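Local coordinates for hypothetical protein PP5205 (Pseudomonas putida, PDB 2G2X) that is of unknown function but has an EVE domain, related to PUA and ASCH domains, and may bind RNA or modified nucleic acid, at residues L13-L18 and G58-A63; Y32-F37 and L132-V137. All blocks are in the same frame, centred on the assembly; numbering follows the deposited sequence.

Contact 1. Residues L13-L18 and G58-A63; sequences LSIEAL and GIAGIA
Ile15, in the first turn of helix 15-21, packs against a classic beta bulge in strand 58-71, where Ala60 and Gly61 both face Phe49 of the neighbouring strand. The side chains that meet are all aliphatic, though Ile15 also lies against backbone carbonyls, and no hydrogen bond links the two segments. Ile15 does most of the work, and its two branches divide the bulge between them. Ile15 CG2 touches the Ala60 methyl, 3.7 Å from Ala60 CB. The other branch, with CG1 anti to the backbone N (chi1 -176°), runs over the backbone of Gly61, Ile15 CG1 lying 4.2 Å from Gly61 CA. Its tip goes on to the carbonyl of the following residue, Ile15 CD1 lying 3.9 Å from Ile62 O. Gly61 has no side chain, and that leaves room for the branch to lie over the backbone: a beta carbon there would point at the helix and run into Ile15 CG1. One turn further on, Leu18 makes a smaller contact, methyl to methyl, with Leu18 CD2 3.8 Å from Ala63 CB. Ile62, between these points, directs its side chain away from the helix.

Ser14 caps the start of the helix. Its hydroxyl oxygen accepts from the backbone, Ala17 N to Ser14 OG being 3.0 Å with an N-H...O angle of 161°. That bond satisfies an amide of the first turn that has no helical carbonyl to reach.

Around this buried patch, His51 NE2 of strand 46-51 is hydrogen-bonded to Ile15 N, and His101 of strand 95-110 also touches the Ile15 side chain. Leu18 reaches Ala24 of strand 23-26 as well, while Ile62 meets Trp142 of helix 139-148. The helix thus packs on the sheet where strand 58-71 runs between strands 46-51 and 95-110.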
loop_
_atom_site.group_PDB
_atom_site.type_symbol
_atom_site.label_atom_id
_atom_site.label_comp_id
_atom_site.label_asym_id
_atom_site.label_seq_id
_atom_site.Cartn_x
_atom_site.Cartn_y
_atom_site.Cartn_z
ATOM N N LEU A 13 2.627 10.763 -0.166
ATOM C CA LEU A 13 3.786 9.884 0.003
ATOM C C LEU A 13 4.082 9.126 -1.298
ATOM O O LEU A 13 3.316 8.253 -1.711
ATOM C CB LEU A 13 3.542 8.888 1.141
ATOM C CG LEU A 13 4.671 7.881 1.407
ATOM C CD1 LEU A 13 5.953 8.613 1.779
ATOM C CD2 LEU A 13 4.263 6.932 2.523
ATOM N N SER A 14 5.191 9.470 -1.942
ATOM C CA SER A 14 5.590 8.828 -3.194
ATOM C C SER A 14 6.697 7.824 -2.901
ATOM O O SER A 14 7.254 7.812 -1.803
ATOM C CB SER A 14 6.114 9.868 -4.181
ATOM O OG SER A 14 7.355 10.389 -3.734
ATOM N N ILE A 15 7.018 6.986 -3.881
ATOM C CA ILE A 15 8.070 5.999 -3.687
ATOM C C ILE A 15 9.400 6.738 -3.517
ATOM O O ILE A 15 10.260 6.306 -2.749
ATOM C CB ILE A 15 8.142 4.997 -4.880
ATOM C CG1 ILE A 15 9.198 3.923 -4.599
ATOM C CG2 ILE A 15 8.446 5.731 -6.182
ATOM C CD1 ILE A 15 8.859 3.020 -3.438
ATOM N N GLU A 16 9.545 7.861 -4.223
ATOM C CA GLU A 16 10.747 8.695 -4.143
ATOM C C GLU A 16 10.913 9.260 -2.732
ATOM O O GLU A 16 12.007 9.247 -2.164
ATOM C CB GLU A 16 10.665 9.881 -5.115
ATOM C CG GLU A 16 10.738 9.559 -6.606
ATOM C CD GLU A 16 9.434 9.015 -7.166
ATOM O OE1 GLU A 16 8.366 9.322 -6.596
ATOM O OE2 GLU A 16 9.477 8.294 -8.188
ATOM N N ALA A 17 9.819 9.774 -2.175
ATOM C CA ALA A 17 9.844 10.349 -0.836
ATOM C C ALA A 17 10.194 9.284 0.201
ATOM O O ALA A 17 10.869 9.571 1.191
ATOM C CB ALA A 17 8.491 10.978 -0.513
ATOM N N LEU A 18 9.730 8.058 -0.017
ATOM C CA LEU A 18 10.038 6.980 0.920
ATOM C C LEU A 18 11.539 6.684 0.862
ATOM O O LEU A 18 12.168 6.405 1.880
ATOM C CB LEU A 18 9.231 5.724 0.577
ATOM C CG LEU A 18 9.483 4.493 1.452
ATOM C CD1 LEU A 18 9.227 4.839 2.920
ATOM C CD2 LEU A 18 8.575 3.357 1.008
ATOM N N GLY A 58 -0.355 4.176 -11.183
ATOM C CA GLY A 58 0.305 2.930 -11.527
ATOM C C GLY A 58 1.297 2.508 -10.463
ATOM O O GLY A 58 1.471 3.195 -9.458
ATOM N N ILE A 59 1.949 1.372 -10.683
ATOM C CA ILE A 59 2.935 0.868 -9.738
ATOM C C ILE A 59 4.258 1.598 -9.981
ATOM O O ILE A 59 4.848 1.486 -11.056
ATOM C CB ILE A 59 3.120 -0.655 -9.909
ATOM C CG1 ILE A 59 1.791 -1.366 -9.608
ATOM C CG2 ILE A 59 4.231 -1.154 -8.988
ATOM C CD1 ILE A 59 1.810 -2.886 -9.800
ATOM N N ALA A 60 4.713 2.347 -8.978
ATOM C CA ALA A 60 5.944 3.123 -9.097
ATOM C C ALA A 60 7.196 2.452 -8.540
ATOM O O ALA A 60 8.318 2.885 -8.831
ATOM C CB ALA A 60 5.756 4.485 -8.439
ATOM N N GLY A 61 7.016 1.403 -7.744
ATOM C CA GLY A 61 8.170 0.724 -7.189
ATOM C C GLY A 61 7.866 -0.354 -6.169
ATOM O O GLY A 61 6.723 -0.795 -6.024
ATOM N N ILE A 62 8.902 -0.777 -5.453
ATOM C CA ILE A 62 8.761 -1.819 -4.449
ATOM C C ILE A 62 9.273 -1.343 -3.104
ATOM O O ILE A 62 10.262 -0.617 -3.032
ATOM C CB ILE A 62 9.557 -3.083 -4.845
ATOM C CG1 ILE A 62 9.051 -3.604 -6.192
ATOM C CG2 ILE A 62 9.432 -4.151 -3.748
ATOM C CD1 ILE A 62 9.907 -4.713 -6.794
ATOM N N ALA A 63 8.589 -1.759 -2.045
ATOM C CA ALA A 63 8.977 -1.413 -0.684
ATOM C C ALA A 63 8.757 -2.653 0.177
ATOM O O ALA A 63 8.194 -3.644 -0.294
ATOM C CB ALA A 63 8.137 -0.241 -0.170
#

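Contact 2. Residues Y32-F37 and L132-V137; sequences YQARNF and LSVMPV
Phe37 and Ala34, one turn apart on helix 32-38, face the uneven surface of residues 132-136. Ala34 is the small bump: its methyl meets the branch point of Val134, Ala34 CB to Val134 CB being 3.6 Å, and this short side chain lets the backbones come close. Val134 CG1 fits between helix turns, against Ala34 O and 3.7 Å from Phe37 CB. With CG anti to the carbonyl carbon (chi1 -75°), the Phe37 ring swings out between Leu132 and Pro136. Pro136 CD sits over its centre in a CH-pi contact, 3.5 Å from the Phe37 ring centroid and 13° off the normal, while Gln33 NE2 lies over the opposite face, toward the rim. At the ring edge, near its plane, Leu132 CD2 lies 3.8 Å from Phe37 CE2. The other leucine methyl, CD1, fills the hollow beside Gln33 CG and Ala34 N. An alanine in place of Phe37 would probably open a gap between Leu132 and Pro136, leaving Pro136 CD without the Phe37 ring beneath it and the Gln33 amide freer to turn.

The axes of helix segment 32-37 and strand 134-136 approach to 7.1 Å at 52°. Strand 134-136 is an outermost strand of the sheet and pairs antiparallel with strand 3-8 through backbone bonds such as that of Met135 with Leu5; from that neighbouring strand, Trp4 touches both Phe37 and Pro136.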
loop_
_atom_site.group_PDB
_atom_site.type_symbol
_atom_site.label_atom_id
_atom_site.label_comp_id
_atom_site.label_asym_id
_atom_site.label_seq_id
_atom_site.Cartn_x
_atom_site.Cartn_y
_atom_site.Cartn_z
ATOM N N TYR A 32 -11.968 -1.525 6.715
ATOM C CA TYR A 32 -11.824 -2.764 7.480
ATOM C C TYR A 32 -11.059 -3.891 6.797
ATOM O O TYR A 32 -10.174 -4.494 7.405
ATOM C CB TYR A 32 -13.194 -3.258 7.928
ATOM C CG TYR A 32 -13.712 -2.480 9.114
ATOM C CD1 TYR A 32 -13.180 -2.683 10.391
ATOM C CD2 TYR A 32 -14.714 -1.525 8.964
ATOM C CE1 TYR A 32 -13.633 -1.960 11.489
ATOM C CE2 TYR A 32 -15.177 -0.791 10.056
ATOM C CZ TYR A 32 -14.632 -1.015 11.316
ATOM O OH TYR A 32 -15.095 -0.313 12.406
ATOM N N GLN A 33 -11.385 -4.176 5.541
ATOM C CA GLN A 33 -10.693 -5.239 4.829
ATOM C C GLN A 33 -9.217 -4.897 4.647
ATOM O O GLN A 33 -8.347 -5.734 4.889
ATOM C CB GLN A 33 -11.340 -5.490 3.464
ATOM C CG GLN A 33 -10.698 -6.632 2.689
ATOM C CD GLN A 33 -10.667 -7.926 3.479
ATOM O OE1 GLN A 33 -11.715 -8.450 3.868
ATOM N NE2 GLN A 33 -9.466 -8.448 3.727
ATOM N N ALA A 34 -8.935 -3.669 4.224
ATOM C CA ALA A 34 -7.552 -3.257 4.024
ATOM C C ALA A 34 -6.814 -3.397 5.353
ATOM O O ALA A 34 -5.661 -3.834 5.391
ATOM C CB ALA A 34 -7.488 -1.817 3.524
ATOM N N ARG A 35 -7.488 -3.030 6.440
ATOM C CA ARG A 35 -6.895 -3.140 7.765
ATOM C C ARG A 35 -6.543 -4.598 8.029
ATOM O O ARG A 35 -5.435 -4.911 8.475
ATOM C CB ARG A 35 -7.871 -2.671 8.847
ATOM C CG ARG A 35 -7.340 -2.878 10.253
ATOM C CD ARG A 35 -8.452 -2.922 11.285
ATOM N NE ARG A 35 -9.411 -3.993 11.033
ATOM C CZ ARG A 35 -10.392 -4.315 11.871
ATOM N NH1 ARG A 35 -10.533 -3.645 13.010
ATOM N NH2 ARG A 35 -11.233 -5.298 11.573
ATOM N N ASN A 36 -7.492 -5.487 7.745
ATOM C CA ASN A 36 -7.274 -6.912 7.968
ATOM C C ASN A 36 -6.074 -7.430 7.186
ATOM O O ASN A 36 -5.345 -8.291 7.672
ATOM C CB ASN A 36 -8.530 -7.713 7.609
ATOM C CG ASN A 36 -9.725 -7.303 8.436
ATOM O OD1 ASN A 36 -9.572 -6.732 9.517
ATOM N ND2 ASN A 36 -10.920 -7.597 7.944
ATOM N N PHE A 37 -5.856 -6.911 5.982
ATOM C CA PHE A 37 -4.704 -7.362 5.220
ATOM C C PHE A 37 -3.421 -6.848 5.870
ATOM O O PHE A 37 -2.412 -7.550 5.886
ATOM C CB PHE A 37 -4.792 -6.909 3.763
ATOM C CG PHE A 37 -5.777 -7.703 2.941
ATOM C CD1 PHE A 37 -5.841 -9.096 3.055
ATOM C CD2 PHE A 37 -6.621 -7.062 2.025
ATOM C CE1 PHE A 37 -6.734 -9.850 2.268
ATOM C CE2 PHE A 37 -7.515 -7.796 1.234
ATOM C CZ PHE A 37 -7.572 -9.196 1.355
ATOM N N LEU A 132 -10.450 -0.819 -2.468
ATOM C CA LEU A 132 -9.455 -1.429 -1.590
ATOM C C LEU A 132 -8.069 -0.824 -1.847
ATOM O O LEU A 132 -7.577 -0.853 -2.972
ATOM C CB LEU A 132 -9.431 -2.937 -1.845
ATOM C CG LEU A 132 -8.817 -3.845 -0.787
ATOM C CD1 LEU A 132 -9.657 -3.780 0.481
ATOM C CD2 LEU A 132 -8.759 -5.277 -1.324
ATOM N N SER A 133 -7.442 -0.285 -0.802
ATOM C CA SER A 133 -6.121 0.335 -0.931
ATOM C C SER A 133 -4.987 -0.569 -0.463
ATOM O O SER A 133 -3.814 -0.207 -0.563
ATOM C CB SER A 133 -6.069 1.638 -0.136
ATOM O OG SER A 133 -6.123 1.373 1.257
ATOM N N VAL A 134 -5.341 -1.733 0.069
ATOM C CA VAL A 134 -4.356 -2.695 0.553
ATOM C C VAL A 134 -4.841 -4.049 0.091
ATOM O O VAL A 134 -6.005 -4.386 0.286
ATOM C CB VAL A 134 -4.262 -2.698 2.096
ATOM C CG1 VAL A 134 -3.243 -3.733 2.551
ATOM C CG2 VAL A 134 -3.879 -1.310 2.604
HETATM N N MSE A 135 -3.958 -4.837 -0.509
HETATM C CA MSE A 135 -4.377 -6.135 -1.018
HETATM C C MSE A 135 -3.231 -7.121 -1.163
HETATM O O MSE A 135 -2.075 -6.734 -1.307
HETATM C CB MSE A 135 -5.024 -5.944 -2.386
HETATM C CG MSE A 135 -4.048 -5.384 -3.410
HETATM SE SE MSE A 135 -4.835 -4.795 -5.086
HETATM C CE MSE A 135 -5.592 -3.121 -4.479
ATOM N N PRO A 136 -3.542 -8.420 -1.117
ATOM C CA PRO A 136 -2.478 -9.409 -1.269
ATOM C C PRO A 136 -2.156 -9.549 -2.752
ATOM O O PRO A 136 -2.965 -9.180 -3.603
ATOM C CB PRO A 136 -3.108 -10.676 -0.704
ATOM C CG PRO A 136 -4.553 -10.518 -1.086
ATOM C CD PRO A 136 -4.809 -9.063 -0.722
ATOM N N VAL A 137 -0.972 -10.065 -3.053
ATOM C CA VAL A 137 -0.546 -10.286 -4.431
ATOM C C VAL A 137 0.019 -11.696 -4.471
ATOM O O VAL A 137 0.881 -12.047 -3.659
ATOM C CB VAL A 137 0.570 -9.300 -4.864
ATOM C CG1 VAL A 137 1.090 -9.677 -6.259
ATOM C CG2 VAL A 137 0.036 -7.866 -4.859
#

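Both contacts set a helix against the same mixed sheet, on opposite sides of the chain's centre; their own centres are about 18 Å apart and they do not touch. Contact 1 is the core one, buried throughout and set on an inner strand, whereas contact 2 lies at the outermost strand 134-136 and is only partly buried, though it hides more surface (312 against 188 Å²). Strands 46-51 and 3-8, side by side in the sheet, link their surroundings. Neither has a hydrogen bond between its segments. Contact 1 joins aliphatic side chains to alanines and a glycine; contact 2 has aliphatic packing too, but adds an aromatic ring between a proline and a glutamine amide.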